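Local coordinates for esterase (Uncultured bacterium, PDB 5EGN), which degrades N-acyl homoserine lactones, the signals of bacterial quorum sensing, and is classed as a carboxylesterase of the alpha/beta hydrolase family, at residues A[33-36]-A[37-40]. The protein carries 2 engineered substitutions. Numbering follows the deposited sequence.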
loop_
_atom_site.group_PDB
_atom_site.type_symbol
_atom_site.label_atom_id
_atom_site.label_comp_id
_atom_site.label_asym_id
_atom_site.label_seq_id
_atom_site.Cartn_x
_atom_site.Cartn_y
_atom_site.Cartn_z
ATOM N N GLY A 33 -3.358 -0.241 -3.495
ATOM C CA GLY A 33 -2.438 -0.469 -2.395
ATOM C C GLY A 33 -1.784 -1.838 -2.460
ATOM O O GLY A 33 -0.606 -1.983 -2.151
ATOM N N ILE A 34 -2.550 -2.836 -2.895
ATOM C CA ILE A 34 -2.069 -4.216 -3.019
ATOM C C ILE A 34 -0.751 -4.350 -3.797
ATOM O O ILE A 34 -0.060 -5.362 -3.674
ATOM C CB ILE A 34 -3.141 -5.116 -3.697
ATOM C CG1 ILE A 34 -2.910 -6.597 -3.373
ATOM C CG2 ILE A 34 -3.172 -4.887 -5.204
ATOM C CD1 ILE A 34 -4.001 -7.513 -3.882
ATOM N N TRP A 35 -0.397 -3.332 -4.579
ATOM C CA TRP A 35 0.824 -3.387 -5.378
ATOM C C TRP A 35 2.021 -2.721 -4.697
ATOM O O TRP A 35 3.010 -2.401 -5.366
ATOM C CB TRP A 35 0.585 -2.734 -6.740
ATOM C CG TRP A 35 -0.483 -3.400 -7.545
ATOM C CD1 TRP A 35 -1.697 -2.880 -7.882
ATOM C CD2 TRP A 35 -0.437 -4.716 -8.111
ATOM N NE1 TRP A 35 -2.407 -3.786 -8.630
ATOM C CE2 TRP A 35 -1.657 -4.923 -8.783
ATOM C CE3 TRP A 35 0.518 -5.739 -8.116
ATOM C CZ2 TRP A 35 -1.949 -6.108 -9.456
ATOM C CZ3 TRP A 35 0.226 -6.918 -8.785
ATOM C CH2 TRP A 35 -0.998 -7.091 -9.446
ATOM N N TYR A 36 1.933 -2.534 -3.378
ATOM C CA TYR A 36 2.939 -1.783 -2.623
ATOM C C TYR A 36 4.352 -2.314 -2.836
ATOM O O TYR A 36 5.294 -1.541 -2.992
ATOM C CB TYR A 36 2.608 -1.784 -1.118
ATOM C CG TYR A 36 3.632 -1.037 -0.284
ATOM C CD1 TYR A 36 3.731 0.347 -0.353
ATOM C CD2 TYR A 36 4.516 -1.715 0.546
ATOM C CE1 TYR A 36 4.674 1.036 0.386
ATOM C CE2 TYR A 36 5.465 -1.030 1.292
ATOM C CZ TYR A 36 5.536 0.343 1.205
ATOM O OH TYR A 36 6.472 1.030 1.939
ATOM N N PHE A 37 4.500 -3.632 -2.856
ATOM C CA PHE A 37 5.828 -4.216 -2.984
ATOM C C PHE A 37 6.319 -4.269 -4.428
ATOM O O PHE A 37 7.491 -4.550 -4.673
ATOM C CB PHE A 37 5.858 -5.621 -2.387
ATOM C CG PHE A 37 5.625 -5.658 -0.906
ATOM C CD1 PHE A 37 6.591 -5.203 -0.023
ATOM C CD2 PHE A 37 4.440 -6.156 -0.395
ATOM C CE1 PHE A 37 6.373 -5.240 1.344
ATOM C CE2 PHE A 37 4.217 -6.197 0.967
ATOM C CZ PHE A 37 5.184 -5.739 1.838
ATOM N N GLN A 38 5.430 -3.998 -5.379
ATOM C CA GLN A 38 5.807 -3.984 -6.789
ATOM C C GLN A 38 6.032 -2.562 -7.286
ATOM O O GLN A 38 6.975 -2.291 -8.028
ATOM C CB GLN A 38 4.737 -4.664 -7.646
ATOM C CG GLN A 38 4.712 -6.180 -7.545
ATOM C CD GLN A 38 4.110 -6.675 -6.247
ATOM O OE1 GLN A 38 3.054 -6.208 -5.821
ATOM N NE2 GLN A 38 4.782 -7.627 -5.609
ATOM N N THR A 39 5.153 -1.665 -6.851
ATOM C CA THR A 39 5.075 -0.301 -7.365
ATOM C C THR A 39 6.407 0.445 -7.400
ATOM O O THR A 39 6.784 1.006 -8.427
ATOM C CB THR A 39 4.081 0.533 -6.535
ATOM O OG1 THR A 39 2.778 -0.054 -6.622
ATOM C CG2 THR A 39 4.022 1.964 -7.043
ATOM N N PHE A 40 7.122 0.439 -6.282
ATOM C CA PHE A 40 8.306 1.281 -6.140
ATOM C C PHE A 40 9.622 0.642 -6.610
ATOM O O PHE A 40 10.467 1.344 -7.166
ATOM C CB PHE A 40 8.423 1.744 -4.685
ATOM C CG PHE A 40 7.220 2.505 -4.206
ATOM C CD1 PHE A 40 7.082 3.853 -4.489
ATOM C CD2 PHE A 40 6.215 1.868 -3.497
ATOM C CE1 PHE A 40 5.970 4.556 -4.063
ATOM C CE2 PHE A 40 5.102 2.566 -3.068
ATOM C CZ PHE A 40 4.979 3.911 -3.352
HETATM O O HOH W 1 2.699 -5.742 -2.993
#
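Y36 lies between F37 and F40, and the three rings illustrate how one short helical turn can build an aromatic cluster from residues one and four places apart. With CG anti to the backbone N (chi1 179°), the Y36 ring turns its CD2 edge over the centre of the F37 face, an edge-to-face pair with centroids 5.4 Å apart. Its other flank belongs to F40, whose CE2 lies 3.8 Å from Y36 CD1, the two planes inclined at 69°. The hydroxyl reaches H168 of the second subunit by a hydrogen bond. Cutting Y36 back to an alanine is likely to take the shared neighbour from the F37 face and from F40 CE2, and to cost H168 of the second subunit this hydrogen bond.

The turn is also held at the W35 carbonyl, whose O accepts three hydrogen bonds. T39 N comes in almost along the C=O axis at 2.7 Å, while Q38 N and T39 OG1 stand well out of the carbonyl plane, on opposite sides of it, so that the oxygen is gripped from both faces and from its end. By contrast, the side toward Q38 is bridged by a water, though its residues are buried too. This water donates to I34 O and to Q38 OE1 and accepts from F37 N at 2.8 Å. Bent at chi2 (75°), the Q38 chain brings OE1 to the edge of the W35 indole, 3.5 Å from CE3, and its NE2 bonds to Q245 O and N253 OD1.

In the alpha/beta hydrolase fold this turn follows strand 21-25 and precedes strand 47-51, against which W35 and T39 pack; I34 and F37 meet helix 244-247, F37 and Q38 touch helix 249-257, and Y36 and F40 face the second subunit.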